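Local coordinates for 2-c-methyl-d-erythritol 2,4-cyclodiphosphate synthase (Plasmodium falciparum, PDB 4C81), which probably catalyses ring closure of a CDP-linked methylerythritol phosphate to 2-C-methyl-D-erythritol 2,4-cyclodiphosphate with release of CMP, a step of non-mevalonate isoprenoid synthesis, at residues 64-73 against 171-179. The protein carries 1 engineered substitution. Residues are numbered along the deposited sequence; the frame is centred on the assembly and turned at random.
With ZN (zinc ion), chain B; ZN (zinc ion), chain C.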
loop_
_atom_site.group_PDB
_atom_site.type_symbol
_atom_site.label_atom_id
_atom_site.label_comp_id
_atom_site.label_asym_id
_atom_site.label_seq_id
_atom_site.Cartn_x
_atom_site.Cartn_y
_atom_site.Cartn_z
ATOM N N ILE A 64 -11.398 7.768 -8.472
ATOM C CA ILE A 64 -10.518 7.163 -7.467
ATOM C C ILE A 64 -9.053 7.584 -7.617
ATOM O O ILE A 64 -8.326 7.659 -6.626
ATOM C CB ILE A 64 -10.619 5.603 -7.443
ATOM C CG1 ILE A 64 -10.372 5.007 -8.835
ATOM C CG2 ILE A 64 -11.973 5.158 -6.880
ATOM C CD1 ILE A 64 -10.286 3.488 -8.853
ATOM N N ILE A 65 -8.619 7.855 -8.847
ATOM C CA ILE A 65 -7.231 8.249 -9.090
ATOM C C ILE A 65 -6.959 9.649 -8.534
ATOM O O ILE A 65 -6.043 9.843 -7.724
ATOM C CB ILE A 65 -6.866 8.168 -10.590
ATOM C CG1 ILE A 65 -6.885 6.710 -11.063
ATOM C CG2 ILE A 65 -5.504 8.777 -10.850
ATOM C CD1 ILE A 65 -6.533 6.538 -12.530
ATOM N N TYR A 66 -7.752 10.628 -8.959
ATOM C CA TYR A 66 -7.581 11.992 -8.454
ATOM C C TYR A 66 -7.751 12.080 -6.940
ATOM O O TYR A 66 -6.974 12.766 -6.269
ATOM C CB TYR A 66 -8.544 12.970 -9.146
ATOM C CG TYR A 66 -8.124 13.465 -10.528
ATOM C CD1 TYR A 66 -6.873 13.164 -11.075
ATOM C CD2 TYR A 66 -8.975 14.280 -11.268
ATOM C CE1 TYR A 66 -6.500 13.634 -12.326
ATOM C CE2 TYR A 66 -8.606 14.758 -12.520
ATOM C CZ TYR A 66 -7.373 14.430 -13.041
ATOM O OH TYR A 66 -7.007 14.904 -14.278
ATOM N N HIS A 67 -8.754 11.387 -6.404
ATOM C CA HIS A 67 -9.023 11.426 -4.969
ATOM C C HIS A 67 -7.879 10.789 -4.175
ATOM O O HIS A 67 -7.422 11.357 -3.178
ATOM C CB HIS A 67 -10.353 10.750 -4.623
ATOM C CG HIS A 67 -11.538 11.351 -5.314
ATOM N ND1 HIS A 67 -12.790 10.775 -5.282
ATOM C CD2 HIS A 67 -11.655 12.465 -6.076
ATOM C CE1 HIS A 67 -13.629 11.511 -5.989
ATOM N NE2 HIS A 67 -12.966 12.544 -6.479
ATOM N N SER A 68 -7.406 9.625 -4.616
ATOM C CA SER A 68 -6.307 8.955 -3.915
ATOM C C SER A 68 -5.003 9.754 -4.010
ATOM O O SER A 68 -4.236 9.794 -3.053
ATOM C CB SER A 68 -6.100 7.530 -4.433
ATOM O OG SER A 68 -5.597 7.525 -5.749
ATOM N N ILE A 69 -4.759 10.393 -5.153
ATOM C CA ILE A 69 -3.594 11.274 -5.298
ATOM C C ILE A 69 -3.652 12.427 -4.286
ATOM O O ILE A 69 -2.665 12.704 -3.602
ATOM C CB ILE A 69 -3.464 11.828 -6.737
ATOM C CG1 ILE A 69 -3.004 10.727 -7.694
ATOM C CG2 ILE A 69 -2.461 12.985 -6.784
ATOM C CD1 ILE A 69 -3.185 11.072 -9.157
ATOM N N VAL A 70 -4.808 13.081 -4.180
ATOM C CA VAL A 70 -4.987 14.174 -3.216
ATOM C C VAL A 70 -4.699 13.698 -1.792
ATOM O O VAL A 70 -3.907 14.316 -1.082
ATOM C CB VAL A 70 -6.397 14.787 -3.287
ATOM C CG1 VAL A 70 -6.627 15.753 -2.131
ATOM C CG2 VAL A 70 -6.578 15.503 -4.605
ATOM N N ASP A 71 -5.299 12.584 -1.388
ATOM C CA ASP A 71 -5.094 12.086 -0.027
ATOM C C ASP A 71 -3.673 11.574 0.218
ATOM O O ASP A 71 -3.212 11.570 1.359
ATOM C CB ASP A 71 -6.150 11.041 0.344
ATOM C CG ASP A 71 -7.485 11.674 0.725
ATOM O OD1 ASP A 71 -7.521 12.879 1.072
ATOM O OD2 ASP A 71 -8.504 10.960 0.689
ATOM N N SER A 72 -2.971 11.166 -0.840
ATOM C CA SER A 72 -1.561 10.787 -0.703
ATOM C C SER A 72 -0.715 12.017 -0.365
ATOM O O SER A 72 0.165 11.958 0.491
ATOM C CB SER A 72 -1.028 10.073 -1.955
ATOM O OG SER A 72 -0.658 10.973 -2.988
ATOM N N ILE A 73 -1.001 13.126 -1.039
ATOM C CA ILE A 73 -0.325 14.400 -0.776
ATOM C C ILE A 73 -0.637 14.929 0.630
ATOM O O ILE A 73 0.278 15.300 1.372
ATOM C CB ILE A 73 -0.711 15.457 -1.841
ATOM C CG1 ILE A 73 -0.137 15.064 -3.204
ATOM C CG2 ILE A 73 -0.209 16.848 -1.442
ATOM C CD1 ILE A 73 -0.704 15.850 -4.358
ATOM N N ILE A 171 -14.359 -0.282 -7.804
ATOM C CA ILE A 171 -12.968 -0.137 -8.246
ATOM C C ILE A 171 -12.192 0.603 -7.161
ATOM O O ILE A 171 -12.763 1.412 -6.423
ATOM C CB ILE A 171 -12.853 0.623 -9.588
ATOM C CG1 ILE A 171 -13.560 1.986 -9.527
ATOM C CG2 ILE A 171 -13.434 -0.224 -10.727
ATOM C CD1 ILE A 171 -13.347 2.846 -10.757
ATOM N N GLU A 172 -10.898 0.330 -7.054
ATOM C CA GLU A 172 -10.099 0.984 -6.018
ATOM C C GLU A 172 -8.720 1.391 -6.509
ATOM O O GLU A 172 -8.242 0.929 -7.551
ATOM C CB GLU A 172 -10.040 0.150 -4.727
ATOM C CG GLU A 172 -9.281 -1.161 -4.774
ATOM C CD GLU A 172 -9.345 -1.917 -3.439
ATOM O OE1 GLU A 172 -10.305 -1.694 -2.664
ATOM O OE2 GLU A 172 -8.435 -2.729 -3.170
ATOM N N CYS A 173 -8.116 2.316 -5.772
ATOM C CA CYS A 173 -6.840 2.912 -6.158
ATOM C C CYS A 173 -5.965 3.094 -4.927
ATOM O O CYS A 173 -6.450 3.525 -3.878
ATOM C CB CYS A 173 -7.065 4.278 -6.828
ATOM S SG CYS A 173 -5.573 4.972 -7.576
ATOM N N PHE A 174 -4.685 2.749 -5.068
ATOM C CA PHE A 174 -3.642 3.115 -4.118
ATOM C C PHE A 174 -2.670 4.048 -4.817
ATOM O O PHE A 174 -2.103 3.694 -5.841
ATOM C CB PHE A 174 -2.882 1.878 -3.634
ATOM C CG PHE A 174 -3.682 0.994 -2.736
ATOM C CD1 PHE A 174 -4.570 0.072 -3.268
ATOM C CD2 PHE A 174 -3.560 1.086 -1.358
ATOM C CE1 PHE A 174 -5.324 -0.754 -2.438
ATOM C CE2 PHE A 174 -4.305 0.262 -0.524
ATOM C CZ PHE A 174 -5.188 -0.653 -1.065
ATOM N N ALA A 175 -2.486 5.241 -4.267
ATOM C CA ALA A 175 -1.546 6.209 -4.817
ATOM C C ALA A 175 -0.406 6.381 -3.823
ATOM O O ALA A 175 -0.650 6.642 -2.656
ATOM C CB ALA A 175 -2.238 7.540 -5.064
ATOM N N ASN A 176 0.828 6.226 -4.298
ATOM C CA ASN A 176 2.016 6.321 -3.464
ATOM C C ASN A 176 2.896 7.441 -3.975
ATOM O O ASN A 176 3.191 7.507 -5.167
ATOM C CB ASN A 176 2.795 5.011 -3.501
ATOM C CG ASN A 176 1.947 3.829 -3.111
ATOM O OD1 ASN A 176 1.913 3.441 -1.944
ATOM N ND2 ASN A 176 1.230 3.264 -4.080
ATOM N N ILE A 177 3.325 8.312 -3.069
ATOM C CA ILE A 177 4.042 9.522 -3.462
ATOM C C ILE A 177 5.202 9.832 -2.522
ATOM O O ILE A 177 5.177 9.466 -1.344
ATOM C CB ILE A 177 3.059 10.714 -3.514
ATOM C CG1 ILE A 177 3.630 11.856 -4.355
ATOM C CG2 ILE A 177 2.661 11.172 -2.110
ATOM C CD1 ILE A 177 2.601 12.892 -4.706
ATOM N N LEU A 178 6.229 10.482 -3.066
ATOM C CA LEU A 178 7.295 11.069 -2.265
ATOM C C LEU A 178 7.264 12.571 -2.485
ATOM O O LEU A 178 7.136 13.033 -3.621
ATOM C CB LEU A 178 8.661 10.539 -2.687
ATOM C CG LEU A 178 8.986 9.100 -2.309
ATOM C CD1 LEU A 178 10.313 8.708 -2.942
ATOM C CD2 LEU A 178 9.024 8.890 -0.797
ATOM N N LEU A 179 7.359 13.322 -1.395
ATOM C CA LEU A 179 7.564 14.759 -1.462
ATOM C C LEU A 179 8.989 15.083 -1.025
ATOM O O LEU A 179 9.447 14.626 0.022
ATOM C CB LEU A 179 6.569 15.490 -0.569
ATOM C CG LEU A 179 5.089 15.193 -0.829
ATOM C CD1 LEU A 179 4.228 15.972 0.135
ATOM C CD2 LEU A 179 4.683 15.491 -2.273
HETATM ZN ZN ZN B . -13.344 9.196 -4.082
HETATM ZN ZN ZN C . -11.199 -3.150 -1.051
HETATM O O HOH W 1 -13.289 9.908 -2.406
#
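With chi1 at 54°, Ile64 holds CG1 between its own backbone N and carbonyl carbon, and the extended chain (chi2 173°) reaches the strand. There its CD1 lies 3.7 Å from Ile171 CD1. The same methyl is 3.5 Å from Glu172 C. Cys173 turns SG anti to its backbone N (chi1 -171°), which sets the sulfur 3.1 Å from Ser68 OG. The same hydroxyl also lies near the carbonyls of Ile64 and Ile65 one turn back, while Ala175 CB approaches it at 3.4 Å. Small residues therefore face each other at mid-contact, consistent with an axis separation of 7.3 Å and with the CA atoms of Ile69 and Ala175 being 5.5 Å apart. One turn on, Ser72 OG donates to Ile69 O (2.7 Å), a carbonyl that also accepts the helical bond from Ile73 N. The Ser72 hydroxyl thus spends its proton within the helix although Ile177 CG2 packs against it. Ile73 CG1 meets Ile177 CD1 at 3.8 Å. Ile69 also touches Ile141 of helix 130-145, and Ile73 touches helix 97-111. Alternation along the strand sends Glu172 and Phe174 the other way: Glu172 OE1, hydrogen-bonded to Tyr14 OH, binds a zinc ion shared with His159 of the third subunit, and Phe174 packs edge-to-face on its counterparts in both neighbouring subunits. His67, off the interface, binds the active-site zinc with Asp15 and His17. A helix layered on a mixed sheet whose other face lines the trimer core is characteristic of the IspF (YgbB) fold.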